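PDB 3GGN: coenzyme Q-binding protein COQ10 START domain-containing protein, which is of unknown function but contains a START-like (polyketide cyclase and lipid transport) domain of the Bet v 1-like clan, and probably binds a lipid or other hydrophobic ligand. Local coordinates for residues B[21-26]-B[135-140]; B[28-33]-B[37-42]; B[49-54]-B[60-65]; B[67-70]-B[74-77]; B[91-96]-B[102-107]. One frame throughout, in Å; residues are numbered along the deposited sequence.

Contact 1: residues B[21-26]-B[135-140]; sequences AVWRDL and DDLMRF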
# COMPACT_ATOMS: atom_id res chain seq x y z
N ALA B 21 4.35 1.32 16.31
CA ALA B 21 3.41 2.45 16.22
C ALA B 21 2.43 2.32 15.06
O ALA B 21 1.24 2.65 15.21
CB ALA B 21 4.18 3.75 16.11
N VAL B 22 2.91 1.86 13.92
CA VAL B 22 2.04 1.70 12.76
C VAL B 22 1.02 0.60 13.04
O VAL B 22 -0.19 0.81 12.94
CB VAL B 22 2.84 1.33 11.48
CG1 VAL B 22 1.90 1.13 10.30
CG2 VAL B 22 3.85 2.44 11.16
N TRP B 23 1.52 -0.58 13.43
CA TRP B 23 0.64 -1.71 13.72
C TRP B 23 -0.37 -1.46 14.83
O TRP B 23 -1.49 -1.97 14.77
CB TRP B 23 1.48 -2.95 14.08
CG TRP B 23 2.16 -3.54 12.90
CD1 TRP B 23 3.28 -3.08 12.28
CD2 TRP B 23 1.72 -4.67 12.14
NE1 TRP B 23 3.56 -3.84 11.17
CE2 TRP B 23 2.62 -4.83 11.06
CE3 TRP B 23 0.64 -5.56 12.26
CZ2 TRP B 23 2.48 -5.84 10.11
CZ3 TRP B 23 0.50 -6.57 11.31
CH2 TRP B 23 1.42 -6.70 10.25
N ARG B 24 0.00 -0.68 15.84
CA ARG B 24 -0.89 -0.39 16.96
C ARG B 24 -2.11 0.44 16.55
O ARG B 24 -3.12 0.45 17.26
CB ARG B 24 -0.12 0.32 18.09
CG ARG B 24 -0.94 0.52 19.37
CD ARG B 24 -1.35 -0.83 19.98
NE ARG B 24 -2.19 -0.72 21.17
CZ ARG B 24 -3.48 -0.37 21.18
NH1 ARG B 24 -4.11 -0.09 20.04
NH2 ARG B 24 -4.16 -0.34 22.32
N ASP B 25 -2.00 1.14 15.42
CA ASP B 25 -3.10 1.95 14.90
C ASP B 25 -4.05 0.96 14.22
O ASP B 25 -3.98 0.73 13.01
CB ASP B 25 -2.55 2.98 13.90
CG ASP B 25 -3.63 3.61 13.03
OD1 ASP B 25 -4.77 3.76 13.51
OD2 ASP B 25 -3.32 3.98 11.88
N LEU B 26 -4.93 0.36 15.02
CA LEU B 26 -5.84 -0.66 14.52
C LEU B 26 -6.62 -0.32 13.25
O LEU B 26 -6.64 -1.11 12.31
CB LEU B 26 -6.79 -1.11 15.64
CG LEU B 26 -6.12 -1.56 16.94
CD1 LEU B 26 -7.16 -2.12 17.90
CD2 LEU B 26 -5.07 -2.63 16.64
N ASP B 135 3.53 -10.50 0.60
CA ASP B 135 3.47 -9.28 -0.18
C ASP B 135 3.21 -8.06 0.71
O ASP B 135 3.87 -7.03 0.57
CB ASP B 135 2.37 -9.36 -1.26
CG ASP B 135 2.65 -10.44 -2.30
OD1 ASP B 135 3.84 -10.78 -2.51
OD2 ASP B 135 1.69 -10.93 -2.93
N ASP B 136 2.23 -8.17 1.61
CA ASP B 136 1.90 -7.07 2.52
C ASP B 136 3.12 -6.66 3.36
O ASP B 136 3.39 -5.45 3.54
CB ASP B 136 0.76 -7.47 3.47
CG ASP B 136 -0.57 -7.65 2.76
OD1 ASP B 136 -0.74 -7.15 1.62
OD2 ASP B 136 -1.48 -8.26 3.36
N LEU B 137 3.85 -7.65 3.86
CA LEU B 137 5.03 -7.38 4.68
C LEU B 137 6.15 -6.74 3.88
O LEU B 137 6.83 -5.84 4.36
CB LEU B 137 5.51 -8.67 5.34
CG LEU B 137 4.65 -9.09 6.54
CD1 LEU B 137 5.08 -10.46 7.04
CD2 LEU B 137 4.79 -8.05 7.66
N MET B 138 6.35 -7.20 2.65
CA MET B 138 7.40 -6.63 1.80
C MET B 138 7.09 -5.17 1.46
O MET B 138 7.98 -4.32 1.46
CB MET B 138 7.58 -7.47 0.53
CG MET B 138 8.20 -8.83 0.78
SD MET B 138 8.31 -9.86 -0.71
CE MET B 138 10.01 -9.54 -1.20
N ARG B 139 5.82 -4.88 1.19
CA ARG B 139 5.46 -3.50 0.88
C ARG B 139 5.68 -2.64 2.12
O ARG B 139 6.17 -1.51 2.02
CB ARG B 139 4.00 -3.42 0.39
CG ARG B 139 3.84 -4.02 -1.01
CD ARG B 139 2.50 -3.71 -1.68
NE ARG B 139 1.40 -4.46 -1.09
CZ ARG B 139 0.65 -4.02 -0.08
NH1 ARG B 139 0.89 -2.82 0.44
NH2 ARG B 139 -0.32 -4.78 0.41
N PHE B 140 5.31 -3.17 3.28
CA PHE B 140 5.49 -2.46 4.55
C PHE B 140 6.97 -2.15 4.76
O PHE B 140 7.33 -1.07 5.24
CB PHE B 140 4.95 -3.32 5.70
CG PHE B 140 5.19 -2.74 7.07
CD1 PHE B 140 4.70 -1.48 7.40
CD2 PHE B 140 5.88 -3.47 8.04
CE1 PHE B 140 4.89 -0.95 8.69
CE2 PHE B 140 6.07 -2.95 9.32
CZ PHE B 140 5.57 -1.68 9.64

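Contact 2: residues B[28-33]-B[37-42]; sequences GLPLLM and RSVEVL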
# COMPACT_ATOMS: atom_id res chain seq x y z
N GLY B 28 -5.88 1.34 10.85
CA GLY B 28 -5.02 1.35 9.67
C GLY B 28 -4.52 -0.04 9.31
O GLY B 28 -3.81 -0.22 8.32
N LEU B 29 -4.89 -1.04 10.11
CA LEU B 29 -4.45 -2.40 9.85
C LEU B 29 -4.78 -2.91 8.46
O LEU B 29 -4.00 -3.63 7.86
CB LEU B 29 -5.02 -3.37 10.90
CG LEU B 29 -4.33 -3.37 12.27
CD1 LEU B 29 -5.11 -4.24 13.26
CD2 LEU B 29 -2.91 -3.88 12.09
N PRO B 30 -5.96 -2.54 7.93
CA PRO B 30 -6.35 -3.00 6.58
C PRO B 30 -5.34 -2.63 5.49
O PRO B 30 -5.35 -3.20 4.40
CB PRO B 30 -7.70 -2.33 6.37
CG PRO B 30 -8.28 -2.33 7.75
CD PRO B 30 -7.09 -1.85 8.58
N LEU B 31 -4.49 -1.65 5.77
CA LEU B 31 -3.47 -1.22 4.81
C LEU B 31 -2.30 -2.20 4.93
O LEU B 31 -1.63 -2.51 3.95
CB LEU B 31 -3.01 0.21 5.12
CG LEU B 31 -4.05 1.32 4.91
CD1 LEU B 31 -3.61 2.60 5.62
CD2 LEU B 31 -4.24 1.57 3.42
N LEU B 32 -2.07 -2.68 6.15
CA LEU B 32 -0.99 -3.63 6.43
C LEU B 32 -1.41 -5.06 6.07
O LEU B 32 -0.66 -5.78 5.41
CB LEU B 32 -0.61 -3.58 7.92
CG LEU B 32 -0.06 -2.26 8.46
CD1 LEU B 32 0.19 -2.37 9.96
CD2 LEU B 32 1.22 -1.90 7.73
N MET B 33 -2.59 -5.46 6.51
CA MET B 33 -3.12 -6.80 6.23
C MET B 33 -4.28 -6.61 5.24
O MET B 33 -5.40 -6.29 5.63
CB MET B 33 -3.63 -7.46 7.51
CG MET B 33 -2.65 -7.36 8.67
SD MET B 33 -3.04 -8.46 10.05
CE MET B 33 -1.60 -9.45 10.02
N ARG B 37 -11.06 -5.86 5.72
CA ARG B 37 -11.79 -4.75 5.12
C ARG B 37 -11.76 -3.56 6.07
O ARG B 37 -11.48 -2.44 5.66
CB ARG B 37 -13.24 -5.15 4.83
CG ARG B 37 -14.07 -4.02 4.24
CD ARG B 37 -15.56 -4.35 4.26
NE ARG B 37 -16.38 -3.25 3.76
CZ ARG B 37 -16.45 -2.89 2.48
NH1 ARG B 37 -15.75 -3.54 1.56
NH2 ARG B 37 -17.21 -1.86 2.12
N SER B 38 -12.06 -3.82 7.34
CA SER B 38 -12.07 -2.75 8.33
C SER B 38 -11.84 -3.23 9.76
O SER B 38 -12.15 -4.38 10.11
CB SER B 38 -13.39 -1.99 8.26
OG SER B 38 -14.47 -2.81 8.69
N VAL B 39 -11.30 -2.34 10.58
CA VAL B 39 -11.05 -2.61 11.99
C VAL B 39 -11.53 -1.36 12.72
O VAL B 39 -11.04 -0.26 12.46
CB VAL B 39 -9.55 -2.85 12.28
CG1 VAL B 39 -9.34 -3.12 13.77
CG2 VAL B 39 -9.04 -4.02 11.46
N GLU B 40 -12.48 -1.54 13.63
CA GLU B 40 -13.06 -0.44 14.39
C GLU B 40 -12.81 -0.58 15.89
O GLU B 40 -13.05 -1.65 16.45
CB GLU B 40 -14.56 -0.39 14.13
CG GLU B 40 -15.28 0.84 14.65
CD GLU B 40 -16.75 0.57 14.93
OE1 GLU B 40 -17.34 -0.30 14.25
OE2 GLU B 40 -17.32 1.23 15.82
N VAL B 41 -12.34 0.48 16.53
CA VAL B 41 -12.09 0.42 17.97
C VAL B 41 -13.42 0.59 18.71
O VAL B 41 -14.23 1.43 18.34
CB VAL B 41 -11.12 1.54 18.42
CG1 VAL B 41 -10.92 1.50 19.93
CG2 VAL B 41 -9.78 1.39 17.70
N LEU B 42 -13.64 -0.23 19.74
CA LEU B 42 -14.87 -0.16 20.53
C LEU B 42 -14.54 0.36 21.94
O LEU B 42 -15.41 0.86 22.65
CB LEU B 42 -15.54 -1.54 20.62
CG LEU B 42 -15.96 -2.15 19.27
CD1 LEU B 42 -16.68 -3.47 19.48
CD2 LEU B 42 -16.88 -1.17 18.55

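Contact 3: residues B[49-54]-B[60-65]; sequences WTVEAP and VSWEAE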
# COMPACT_ATOMS: atom_id res chain seq x y z
N TRP B 49 -13.95 -6.32 13.83
CA TRP B 49 -13.25 -6.63 12.59
C TRP B 49 -14.23 -7.05 11.49
O TRP B 49 -15.30 -7.58 11.78
CB TRP B 49 -12.24 -7.76 12.85
CG TRP B 49 -11.13 -7.38 13.80
CD1 TRP B 49 -11.27 -6.79 15.03
CD2 TRP B 49 -9.73 -7.57 13.60
NE1 TRP B 49 -10.03 -6.59 15.60
CE2 TRP B 49 -9.07 -7.06 14.75
CE3 TRP B 49 -8.96 -8.11 12.57
CZ2 TRP B 49 -7.68 -7.08 14.88
CZ3 TRP B 49 -7.57 -8.14 12.70
CH2 TRP B 49 -6.95 -7.62 13.85
N THR B 50 -13.86 -6.79 10.24
CA THR B 50 -14.70 -7.12 9.09
C THR B 50 -13.86 -7.50 7.87
O THR B 50 -12.83 -6.89 7.60
CB THR B 50 -15.57 -5.91 8.70
OG1 THR B 50 -16.26 -5.42 9.86
CG2 THR B 50 -16.59 -6.29 7.64
N VAL B 51 -14.32 -8.52 7.15
CA VAL B 51 -13.66 -9.00 5.93
C VAL B 51 -14.69 -9.19 4.81
O VAL B 51 -15.87 -9.35 5.08
CB VAL B 51 -12.95 -10.35 6.15
CG1 VAL B 51 -11.76 -10.18 7.08
CG2 VAL B 51 -13.95 -11.36 6.72
N GLU B 52 -14.22 -9.18 3.57
CA GLU B 52 -15.09 -9.35 2.41
C GLU B 52 -15.50 -10.80 2.17
O GLU B 52 -14.67 -11.64 1.81
CB GLU B 52 -14.40 -8.80 1.16
CG GLU B 52 -14.47 -7.29 1.05
CD GLU B 52 -15.88 -6.80 0.81
OE1 GLU B 52 -16.44 -7.10 -0.27
OE2 GLU B 52 -16.44 -6.13 1.71
N ALA B 53 -16.78 -11.09 2.37
CA ALA B 53 -17.30 -12.44 2.18
C ALA B 53 -17.77 -12.64 0.74
O ALA B 53 -18.20 -11.70 0.08
CB ALA B 53 -18.45 -12.70 3.14
N PRO B 54 -17.68 -13.88 0.27
CA PRO B 54 -18.08 -14.25 -1.09
C PRO B 54 -19.49 -13.77 -1.43
O PRO B 54 -20.31 -13.58 -0.54
CB PRO B 54 -17.98 -15.76 -1.26
N VAL B 60 -18.41 -10.20 6.44
CA VAL B 60 -18.49 -10.88 7.73
C VAL B 60 -17.66 -10.13 8.78
O VAL B 60 -16.50 -9.81 8.55
CB VAL B 60 -17.96 -12.32 7.62
CG1 VAL B 60 -17.97 -12.99 8.99
CG2 VAL B 60 -18.81 -13.11 6.63
N SER B 61 -18.27 -9.86 9.92
CA SER B 61 -17.59 -9.15 11.00
C SER B 61 -17.74 -9.86 12.34
O SER B 61 -18.65 -10.66 12.55
CB SER B 61 -18.11 -7.71 11.11
OG SER B 61 -19.38 -7.65 11.72
N TRP B 62 -16.83 -9.56 13.25
CA TRP B 62 -16.84 -10.16 14.57
C TRP B 62 -16.13 -9.21 15.52
O TRP B 62 -15.46 -8.27 15.09
CB TRP B 62 -16.12 -11.50 14.55
CG TRP B 62 -14.66 -11.39 14.25
CD1 TRP B 62 -13.65 -11.19 15.15
CD2 TRP B 62 -14.05 -11.41 12.95
NE1 TRP B 62 -12.45 -11.10 14.49
CE2 TRP B 62 -12.66 -11.22 13.14
CE3 TRP B 62 -14.54 -11.56 11.65
CZ2 TRP B 62 -11.75 -11.19 12.08
CZ3 TRP B 62 -13.64 -11.53 10.58
CH2 TRP B 62 -12.26 -11.34 10.81
N GLU B 63 -16.29 -9.45 16.81
CA GLU B 63 -15.66 -8.62 17.81
C GLU B 63 -14.40 -9.33 18.29
O GLU B 63 -14.38 -10.56 18.41
CB GLU B 63 -16.61 -8.40 18.99
CG GLU B 63 -16.24 -7.25 19.89
CD GLU B 63 -17.26 -7.03 21.00
OE1 GLU B 63 -18.47 -7.08 20.71
OE2 GLU B 63 -16.84 -6.81 22.16
N ALA B 64 -13.35 -8.56 18.55
CA ALA B 64 -12.10 -9.13 19.04
C ALA B 64 -11.56 -8.28 20.18
O ALA B 64 -12.06 -7.18 20.44
CB ALA B 64 -11.09 -9.19 17.91
N GLU B 65 -10.54 -8.79 20.86
CA GLU B 65 -9.93 -8.06 21.97
C GLU B 65 -8.41 -8.22 21.94
O GLU B 65 -7.89 -9.25 21.51
CB GLU B 65 -10.47 -8.59 23.30
CG GLU B 65 -9.78 -9.85 23.80
CD GLU B 65 -10.38 -10.39 25.10
OE1 GLU B 65 -10.87 -9.60 25.94
OE2 GLU B 65 -10.35 -11.63 25.29

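Contact 4: residues B[67-70]-B[74-77]; sequences TADE and RIAW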
# COMPACT_ATOMS: atom_id res chain seq x y z
N THR B 67 -5.05 -9.13 23.50
CA THR B 67 -4.70 -9.98 24.63
C THR B 67 -3.31 -9.60 25.15
O THR B 67 -2.89 -10.06 26.21
CB THR B 67 -4.67 -11.47 24.23
OG1 THR B 67 -5.94 -11.83 23.66
CG2 THR B 67 -4.44 -12.34 25.45
N ALA B 68 -2.62 -8.76 24.40
CA ALA B 68 -1.28 -8.30 24.78
C ALA B 68 -0.91 -7.08 23.97
O ALA B 68 -1.07 -7.05 22.75
CB ALA B 68 -0.25 -9.41 24.54
N ASP B 69 -0.43 -6.05 24.66
CA ASP B 69 -0.01 -4.82 24.01
C ASP B 69 1.17 -4.27 24.79
O ASP B 69 1.00 -3.51 25.75
CB ASP B 69 -1.16 -3.81 23.97
CG ASP B 69 -0.74 -2.49 23.36
OD1 ASP B 69 0.18 -2.49 22.51
OD2 ASP B 69 -1.33 -1.45 23.72
N GLU B 70 2.36 -4.69 24.38
CA GLU B 70 3.60 -4.26 24.99
C GLU B 70 4.27 -3.30 24.04
O GLU B 70 4.88 -3.71 23.05
CB GLU B 70 4.49 -5.47 25.26
CG GLU B 70 3.99 -6.34 26.40
CD GLU B 70 4.54 -7.75 26.37
OE1 GLU B 70 5.76 -7.91 26.12
OE2 GLU B 70 3.76 -8.70 26.59
N ARG B 74 5.26 -6.19 21.30
CA ARG B 74 4.29 -7.14 20.80
C ARG B 74 2.85 -6.68 20.92
O ARG B 74 2.49 -5.91 21.81
CB ARG B 74 4.43 -8.45 21.55
CG ARG B 74 4.19 -8.32 23.03
CD ARG B 74 3.42 -9.50 23.58
NE ARG B 74 4.13 -10.76 23.39
CZ ARG B 74 3.62 -11.94 23.70
NH1 ARG B 74 2.40 -12.03 24.21
NH2 ARG B 74 4.33 -13.04 23.48
N ILE B 75 2.03 -7.19 20.01
CA ILE B 75 0.60 -6.91 19.99
C ILE B 75 -0.05 -8.24 19.64
O ILE B 75 0.34 -8.89 18.69
CB ILE B 75 0.24 -5.89 18.89
CG1 ILE B 75 1.10 -4.62 19.04
CG2 ILE B 75 -1.25 -5.56 18.99
CD1 ILE B 75 0.83 -3.57 17.97
N ALA B 76 -1.03 -8.65 20.44
CA ALA B 76 -1.74 -9.91 20.21
C ALA B 76 -3.23 -9.68 20.36
O ALA B 76 -3.67 -8.88 21.19
CB ALA B 76 -1.26 -10.98 21.20
N TRP B 77 -4.01 -10.40 19.55
CA TRP B 77 -5.46 -10.27 19.58
C TRP B 77 -6.16 -11.60 19.31
O TRP B 77 -5.57 -12.53 18.77
CB TRP B 77 -5.91 -9.24 18.55
CG TRP B 77 -5.63 -9.64 17.14
CD1 TRP B 77 -6.46 -10.33 16.30
CD2 TRP B 77 -4.44 -9.35 16.40
NE1 TRP B 77 -5.86 -10.49 15.08
CE2 TRP B 77 -4.62 -9.89 15.11
CE3 TRP B 77 -3.24 -8.69 16.69
CZ2 TRP B 77 -3.64 -9.79 14.11
CZ3 TRP B 77 -2.26 -8.59 15.69
CH2 TRP B 77 -2.48 -9.14 14.42
O HOH W 1 -4.40 -13.62 21.86

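Contact 5: residues B[91-96]-B[102-107]; sequences VLFRPA and TEVVVR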
# COMPACT_ATOMS: atom_id res chain seq x y z
N VAL B 91 1.88 -10.04 16.53
CA VAL B 91 2.97 -9.42 15.79
C VAL B 91 4.04 -9.08 16.81
O VAL B 91 3.76 -8.40 17.80
CB VAL B 91 2.53 -8.13 15.06
CG1 VAL B 91 3.69 -7.60 14.21
CG2 VAL B 91 1.33 -8.42 14.17
N LEU B 92 5.25 -9.57 16.58
CA LEU B 92 6.36 -9.30 17.48
C LEU B 92 7.33 -8.34 16.79
O LEU B 92 7.41 -8.31 15.56
CB LEU B 92 7.10 -10.60 17.82
CG LEU B 92 6.33 -11.71 18.52
CD1 LEU B 92 7.24 -12.93 18.67
CD2 LEU B 92 5.85 -11.23 19.88
N PHE B 93 8.05 -7.56 17.58
CA PHE B 93 9.04 -6.62 17.07
C PHE B 93 10.31 -6.99 17.81
O PHE B 93 10.52 -6.57 18.95
CB PHE B 93 8.60 -5.19 17.37
CG PHE B 93 7.29 -4.82 16.72
CD1 PHE B 93 7.24 -4.51 15.37
CD2 PHE B 93 6.10 -4.85 17.45
CE1 PHE B 93 6.03 -4.23 14.74
CE2 PHE B 93 4.87 -4.57 16.84
CZ PHE B 93 4.84 -4.26 15.48
N ARG B 94 11.14 -7.78 17.15
CA ARG B 94 12.38 -8.28 17.76
C ARG B 94 13.63 -7.69 17.15
O ARG B 94 13.64 -7.28 15.99
CB ARG B 94 12.45 -9.80 17.61
CG ARG B 94 11.12 -10.50 17.75
CD ARG B 94 11.27 -12.01 17.63
NE ARG B 94 11.89 -12.46 16.39
CZ ARG B 94 12.01 -13.74 16.05
NH1 ARG B 94 11.55 -14.69 16.85
NH2 ARG B 94 12.59 -14.08 14.91
N PRO B 95 14.72 -7.66 17.92
CA PRO B 95 15.99 -7.13 17.43
C PRO B 95 16.53 -8.08 16.37
O PRO B 95 16.58 -9.29 16.59
CB PRO B 95 16.88 -7.12 18.68
CG PRO B 95 15.89 -7.03 19.81
CD PRO B 95 14.81 -7.98 19.36
N ALA B 96 16.91 -7.54 15.21
CA ALA B 96 17.44 -8.37 14.13
C ALA B 96 18.86 -8.83 14.46
O ALA B 96 19.70 -8.02 14.82
CB ALA B 96 17.44 -7.58 12.84
N THR B 102 14.79 -4.11 12.91
CA THR B 102 13.85 -4.89 13.70
C THR B 102 13.22 -5.97 12.84
O THR B 102 12.87 -5.72 11.69
CB THR B 102 12.73 -3.98 14.22
OG1 THR B 102 13.31 -2.83 14.86
CG2 THR B 102 11.85 -4.74 15.22
N GLU B 103 13.09 -7.17 13.39
CA GLU B 103 12.46 -8.23 12.64
C GLU B 103 11.01 -8.31 13.11
O GLU B 103 10.74 -8.59 14.28
CB GLU B 103 13.16 -9.58 12.88
CG GLU B 103 12.44 -10.74 12.20
CD GLU B 103 13.17 -12.06 12.37
OE1 GLU B 103 13.59 -12.36 13.51
OE2 GLU B 103 13.32 -12.80 11.37
N VAL B 104 10.10 -8.00 12.20
CA VAL B 104 8.67 -8.04 12.49
C VAL B 104 8.18 -9.45 12.18
O VAL B 104 8.32 -9.92 11.05
CB VAL B 104 7.89 -7.03 11.61
CG1 VAL B 104 6.40 -7.17 11.85
CG2 VAL B 104 8.35 -5.61 11.91
N VAL B 105 7.62 -10.12 13.18
CA VAL B 105 7.12 -11.47 12.99
C VAL B 105 5.60 -11.46 13.12
O VAL B 105 5.06 -10.97 14.12
CB VAL B 105 7.74 -12.44 14.04
CG1 VAL B 105 7.27 -13.87 13.79
CG2 VAL B 105 9.26 -12.36 13.97
N VAL B 106 4.91 -11.96 12.10
CA VAL B 106 3.45 -11.97 12.11
C VAL B 106 2.91 -13.39 12.04
O VAL B 106 3.34 -14.18 11.20
CB VAL B 106 2.87 -11.17 10.91
CG1 VAL B 106 1.35 -11.19 10.93
CG2 VAL B 106 3.37 -9.74 10.96
N ARG B 107 1.98 -13.71 12.94
CA ARG B 107 1.35 -15.02 12.98
C ARG B 107 -0.17 -14.84 13.07
O ARG B 107 -0.68 -14.26 14.03
CB ARG B 107 1.84 -15.84 14.18
CG ARG B 107 1.27 -17.25 14.21
CD ARG B 107 1.81 -18.08 15.36
NE ARG B 107 1.32 -19.46 15.30
CZ ARG B 107 1.64 -20.41 16.17
NH1 ARG B 107 2.45 -20.14 17.19
NH2 ARG B 107 1.15 -21.63 16.03

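Contact 1: residues B[21-26]-B[135-140]
L137 and F140 are the residues of 135-140 that reach V22 and W23 across the gap between the two helices. Just ahead of them along the helix, D136 is held by two partners: its OD1 forms a salt bridge with R139 NH2, 2.7 Å away in the same helix, and its OD2 takes the backbone N-H of T34. L137 comes next, bringing its CD2 methyl to the rim of the W23 indole, near the ring plane, 4.0 Å from W23 CZ2. The two side chains cross at about a right angle, and CD2 is the leucine atom that touches. F140 carries the main contact. Its CG stands anti to the backbone N (chi1 175°), which sends the ring out from the helix toward V22 and W23. The indole and the phenyl form an offset edge-to-face pair, the edge of W23 turned to the face of F140, with the five-membered ring centroid 4.8 Å from that of F140 and the planes at 86°. Within this pair W23 NE1 and F140 CE2 are 3.2 Å apart, and W23 CD1 lies 3.8 Å from F140 CZ. V22 adds a methyl, CG1, 4.0 Å from F140 CE1; its side chain and the phenyl run antiparallel past one another. No hydrogen bond spans the contact, and three of its four touching residues are buried. L32 reaches V22, W23 and F140, and V106 of the sheet meets both W23 and L137. A long C-terminal helix packed with a short helix against an antiparallel sheet is characteristic of the helix-grip fold of the Bet v 1-like clan.

Contact 2: residues B[28-33]-B[37-42]
V39 has CG1 anti to its backbone N (chi1 -180°), which leaves CG2 beside that N and facing the short helix of 28-33. This one methyl serves two neighbours: it lies 4.1 Å from L29 CB and, at the same 4.1 Å, from P30 CD. L29, with chi1 -78°, has CG anti to its carbonyl carbon, and the branch beyond runs on toward W49 and W23; V39 CG2 comes nearest L29 at CB, with the CD1 methyl only slightly farther off. The P30 ring does the rest. Its CG comes 3.8 Å from the carbonyl oxygen of R37 and 3.9 Å from S38 CA, so the proline lies against the strand backbone as well as against the valine methyl. Nothing is hydrogen-bonded between the two segments; they hold by van der Waals contact alone. The helix is a loose one, with L31 N bonded to G28 O at 3.0 Å and M33 N to L29 O at 2.7 Å. On the strand, R37 and S38 both face T50 in a classic beta bulge, at the spot the proline touches. R37 CB leaves on the side away from the helix, and NH1 forms a salt bridge with E52 OE2. P30 O also accepts a hydrogen bond from R142 NH2 of the second subunit. Helix 29-32 thus sits between helix 16-24 and the outermost strand 36-41: L32 packs on V22 and W23, L29 reaches strand 46-52 at W49, and M33 touches V106 and L108 of strand 102-111.

Contact 3: residues B[49-54]-B[60-65]
W49 N and W62 O make the shortest sound polar bond here, 2.8 Å, and the donor nitrogen sits nearly in line with the C=O bond (173° at the oxygen). W49 and W62 form an antiparallel hydrogen-bonded pair, and V51 and V60 form the next, joined both ways: V51 N to V60 O at 2.9 Å and V60 N to V51 O at 3.0 Å. Between them lies the non-hydrogen-bonded pair T50 and S61, on the other face of the sheet. The W62 ring leans across to the partner strand because its CG sits between the backbone N and the carbonyl carbon (chi1 65°). W49 CB then rests over one face of the W62 six-membered ring, a CH-pi contact in which it is 3.5 Å from W62 CE2. V51 CG2 comes to the edge of the same indole, 3.9 Å from CZ3 of W62. The two indoles are only 24° from parallel but laterally displaced, with little overlap. A64 CB touches the W49 ring, 3.6 Å from W49 NE1, and that N-H is hydrogen-bonded to S47 OG. Toward the turn, A53 CB meets V60 CG2 at 3.5 Å. W49 also stacks on W77, reaching across strand 59-70 to strand 74-79. The alternating bonded and non-bonded pairs are those of an antiparallel beta hairpin, here strands 46-52 and 59-70 in the sheet of a Bet v 1-like fold.

Contact 4: residues B[67-70]-B[74-77]
A76 O is the acceptor for two consecutive N-H groups, those of T67 and A68, the mark of a classic beta bulge in the hairpin formed by strands 59-70 and 74-79. T67 N gives the stronger bond, 2.7 Å to A76 O, approaching from 42° out of the carbonyl plane; A68 N is a weak second donor at 3.4 Å from A76 O. Past the bulge the ladder is regular. A76 N donates to A68 O at 2.8 Å, and E70 and R74 are bonded in both directions, E70 N to R74 O at 2.8 Å and R74 N to E70 O at 3.1 Å. On the face bearing A68, E70, R74 and A76, the two alanine methyls touch. E70 and R74 lie alongside, pointing the same way, their carboxylate and guanidinium planes 11° apart. The ion pair is long, with E70 OE2 3.8 Å from R74 NE; no N-H points at the oxygen, so the pairing is purely electrostatic, and the carboxylate rests against R74 CG and CD. In R74, CG stands between the backbone N and the carbonyl carbon (chi1 61°), and bends at chi2 and chi3 then lay the chain along E70. The A68 methyl meets the edge of the guanidinium, 3.7 Å from R74 NH1. Further out, the face of D69 and I75 turns to helix 16-24. D69 is fixed by R24 NE through a salt bridge and by Y20 OH through a hydrogen bond, while I75 packs on Y20, W23 and R24. At the corner where 67-70 begins, a water lies 3.0 Å from T67 OG1 and donates a weak bond to W77 O.

Contact 5: residues B[91-96]-B[102-107]
V91, F93, V104 and V106 make the tight side of this strand pair, the face turned to the protein interior. V91 CG1 is wedged between two valines, 3.6 Å from V104 CG1 and 3.9 Å from V106 CG2. F93 lies beside V104 and points the same way, its CD1 3.8 Å from V104 CG2, and it meets W23 edge-to-face. The backbones are joined by two doubly bonded pairs; among these bonds L92 N to V105 O is 2.8 Å and E103 N to R94 O is 2.7 Å. On the more open face, L92 and V105 meet mainly through their CB atoms, and the exposed R94 runs alongside E103. R94 bends at chi3 (-57°), which lays one face of its guanidinium over V105 CG2, 3.6 Å from R94 NE. The NH2 group forms a salt bridge with E103 OE1, its modelled length doubtfully short, and the same oxygen takes a weak bond from R94 NE; the guanidinium and carboxylate planes are 49° apart. With an apolar inner face turned to helices 16-24 and 130-146 and a mixed outer one, the antiparallel hairpin of strands 86-95 and 102-111 is consistent with the helix-grip fold.

In the fold
W23 ties most of the set together. Beyond the C-terminal helix of contact 1, its ring packs on L32 of contact 2 and on V91, F93 and V106 of contact 5. Contacts 3, 4 and 5 are three hairpins of one antiparallel sheet: 3 and 4 share strand 59-70 and meet where W49 stacks on W77, while neighbouring strands 74-79 and 86-95 join 4 to 5, I75 O lying 2.9 Å from V91 N. Contacts 3 and 5 sit on opposite sides of the chain's centre, about 25 Å between centres. Salt bridges R24-D69 and R37-E52 join contacts 1 with 4 and 2 with 3. No ligand site is identified; in relatives, hydrophobic ligands bind between sheet and long helix.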